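Local coordinates for PA14 domain-containing protein (Clostridium clariflavum, PDB 6QDI) that probably senses extracellular plant polysaccharides through tandem calcium-binding PA14 domains, as the sugar-binding part of a membrane-bound anti-sigma factor, at residues S46-G51 / K107-N112. Sequence-based numbering, arbitrary orientation.
Sequences SVRWTG and KLEYFN. With CA (calcium ion), chain D.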
loop_
_atom_site.group_PDB
_atom_site.type_symbol
_atom_site.label_atom_id
_atom_site.label_comp_id
_atom_site.label_asym_id
_atom_site.label_seq_id
_atom_site.Cartn_x
_atom_site.Cartn_y
_atom_site.Cartn_z
ATOM N N SER A 46 0.922 5.201 1.544
ATOM C CA SER A 46 -0.154 5.453 2.493
ATOM C C SER A 46 0.330 5.054 3.876
ATOM O O SER A 46 1.342 4.339 4.018
ATOM C CB SER A 46 -1.447 4.726 2.067
ATOM O OG SER A 46 -1.234 3.315 1.920
ATOM N N VAL A 47 -0.352 5.549 4.900
ATOM C CA VAL A 47 0.039 5.360 6.286
ATOM C C VAL A 47 -1.189 5.193 7.133
ATOM O O VAL A 47 -2.219 5.875 6.928
ATOM C CB VAL A 47 0.856 6.582 6.810
ATOM C CG1 VAL A 47 1.481 6.242 8.148
ATOM C CG2 VAL A 47 1.922 7.026 5.826
ATOM N N ARG A 48 -1.102 4.293 8.125
ATOM C CA ARG A 48 -2.096 4.213 9.180
ATOM C C ARG A 48 -1.404 4.450 10.516
ATOM O O ARG A 48 -0.433 3.772 10.855
ATOM C CB ARG A 48 -2.786 2.874 9.248
ATOM C CG ARG A 48 -3.827 2.777 10.343
ATOM C CD ARG A 48 -4.469 1.415 10.440
ATOM N NE ARG A 48 -5.231 1.090 9.256
ATOM C CZ ARG A 48 -4.950 0.118 8.394
ATOM N NH1 ARG A 48 -3.862 -0.594 8.480
ATOM N NH2 ARG A 48 -5.773 -0.063 7.342
ATOM N N TRP A 49 -1.931 5.406 11.278
ATOM C CA TRP A 49 -1.502 5.631 12.661
ATOM C C TRP A 49 -2.539 5.122 13.627
ATOM O O TRP A 49 -3.745 5.381 13.467
ATOM C CB TRP A 49 -1.266 7.122 12.942
ATOM C CG TRP A 49 -0.043 7.667 12.299
ATOM C CD1 TRP A 49 1.224 7.580 12.753
ATOM C CD2 TRP A 49 0.036 8.420 11.077
ATOM N NE1 TRP A 49 2.084 8.196 11.918
ATOM C CE2 TRP A 49 1.380 8.729 10.871
ATOM C CE3 TRP A 49 -0.921 8.838 10.115
ATOM C CZ2 TRP A 49 1.805 9.440 9.776
ATOM C CZ3 TRP A 49 -0.466 9.572 9.019
ATOM C CH2 TRP A 49 0.871 9.832 8.860
ATOM N N THR A 50 -2.086 4.393 14.658
ATOM C CA THR A 50 -2.960 3.869 15.675
ATOM C C THR A 50 -2.353 4.063 17.074
ATOM O O THR A 50 -1.131 4.003 17.277
ATOM C CB THR A 50 -3.273 2.364 15.471
ATOM O OG1 THR A 50 -2.056 1.652 15.312
ATOM C CG2 THR A 50 -4.162 2.157 14.249
ATOM N N GLY A 51 -3.253 4.225 18.023
ATOM C CA GLY A 51 -2.873 4.254 19.420
ATOM C C GLY A 51 -3.987 4.883 20.212
ATOM O O GLY A 51 -5.180 4.716 19.906
ATOM N N LYS A 107 -7.319 6.518 15.346
ATOM C CA LYS A 107 -6.838 5.910 14.103
ATOM C C LYS A 107 -6.867 6.965 13.033
ATOM O O LYS A 107 -7.907 7.641 12.864
ATOM C CB LYS A 107 -7.713 4.709 13.719
ATOM C CG LYS A 107 -7.298 4.084 12.396
ATOM C CD LYS A 107 -8.010 2.770 12.087
ATOM C CE LYS A 107 -9.506 2.843 12.080
ATOM N NZ LYS A 107 -10.111 1.532 11.717
ATOM N N LEU A 108 -5.776 7.149 12.314
ATOM C CA LEU A 108 -5.715 8.121 11.242
ATOM C C LEU A 108 -5.114 7.389 10.046
ATOM O O LEU A 108 -3.993 6.896 10.127
ATOM C CB LEU A 108 -4.876 9.328 11.633
ATOM C CG LEU A 108 -4.987 10.579 10.717
ATOM C CD1 LEU A 108 -4.465 11.810 11.434
ATOM C CD2 LEU A 108 -4.271 10.487 9.399
ATOM N N GLU A 109 -5.873 7.346 8.948
ATOM C CA GLU A 109 -5.410 6.773 7.698
ATOM C C GLU A 109 -5.166 7.898 6.686
ATOM O O GLU A 109 -5.910 8.881 6.659
ATOM C CB GLU A 109 -6.434 5.771 7.179
ATOM C CG GLU A 109 -6.479 4.520 8.022
ATOM C CD GLU A 109 -7.579 3.532 7.712
ATOM O OE1 GLU A 109 -8.417 3.794 6.831
ATOM O OE2 GLU A 109 -7.538 2.440 8.318
ATOM N N TYR A 110 -4.134 7.726 5.870
ATOM C CA TYR A 110 -3.657 8.788 4.990
ATOM C C TYR A 110 -3.131 8.174 3.692
ATOM O O TYR A 110 -2.521 7.092 3.729
ATOM C CB TYR A 110 -2.496 9.523 5.727
ATOM C CG TYR A 110 -1.639 10.325 4.781
ATOM C CD1 TYR A 110 -2.019 11.580 4.339
ATOM C CD2 TYR A 110 -0.497 9.764 4.222
ATOM C CE1 TYR A 110 -1.278 12.256 3.385
ATOM C CE2 TYR A 110 0.226 10.401 3.229
ATOM C CZ TYR A 110 -0.179 11.652 2.801
ATOM O OH TYR A 110 0.552 12.279 1.829
ATOM N N PHE A 111 -3.269 8.894 2.573
ATOM C CA PHE A 111 -2.561 8.514 1.363
ATOM C C PHE A 111 -2.031 9.674 0.583
ATOM O O PHE A 111 -2.631 10.759 0.571
ATOM C CB PHE A 111 -3.394 7.569 0.448
ATOM C CG PHE A 111 -4.527 8.221 -0.324
ATOM C CD1 PHE A 111 -4.312 8.768 -1.587
ATOM C CD2 PHE A 111 -5.812 8.254 0.181
ATOM C CE1 PHE A 111 -5.341 9.323 -2.314
ATOM C CE2 PHE A 111 -6.852 8.795 -0.562
ATOM C CZ PHE A 111 -6.637 9.340 -1.798
ATOM N N ASN A 112 -0.952 9.416 -0.155
ATOM C CA ASN A 112 -0.445 10.291 -1.207
ATOM C C ASN A 112 -0.618 9.597 -2.532
ATOM O O ASN A 112 -0.145 8.472 -2.707
ATOM C CB ASN A 112 0.999 10.687 -1.005
ATOM C CG ASN A 112 1.403 11.799 -1.950
ATOM O OD1 ASN A 112 0.535 12.516 -2.423
ATOM N ND2 ASN A 112 2.703 11.967 -2.233
HETATM CA CA CA D . -0.300 14.437 -3.486
#
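Trp49 sets the benzo carbons of its indole alongside Leu108 and Tyr110: CE3 comes within 3.8 Å of Leu108 CD2, and CZ3 within 3.9 Å of Tyr110 CB. The indole CG is anti to its own carbonyl carbon, which places it beside the backbone N. Val47 CG1 sits 3.5 Å above one face of the Trp49 ring, offset toward the rim. The other valine branch, CG2, meets the edge of the Tyr110 ring at CD2. Both aromatic polar ends are satisfied further out, Trp49 NE1 by Asp23 and Tyr110 OH by the carbonyl of Asp68. Beneath this layer the strands run antiparallel, their axes 169° apart, as central neighbours in one sheet of the PA14 beta-sandwich. Val47/Tyr110 and Trp49/Leu108 are successive hydrogen-bonded pairs, each closed by two N-H...O=C bonds; Trp49 N to Leu108 O is nearly straight at 174°. Between them lies the non-hydrogen-bonded pair Arg48/Glu109, whose side chains project from the other face of the sheet and form a salt bridge. Arg48 grips side-on, giving Glu109 OE2 both NE (2.8 Å) and NH2 (3.2 Å). That oxygen lies in the guanidinium plane, yet the two planes are 65° apart, with NE arriving on the anti side and NH2 from above the carboxylate plane. Lys107 runs alongside Arg48, with CD 4.1 Å from Arg48 CD, and makes a cation-pi contact with Trp74. At the far end of strand 104-113, Asn112 OD1 binds a calcium ion, whose site also includes Asp68, Asn69, Thr114 and Asn116.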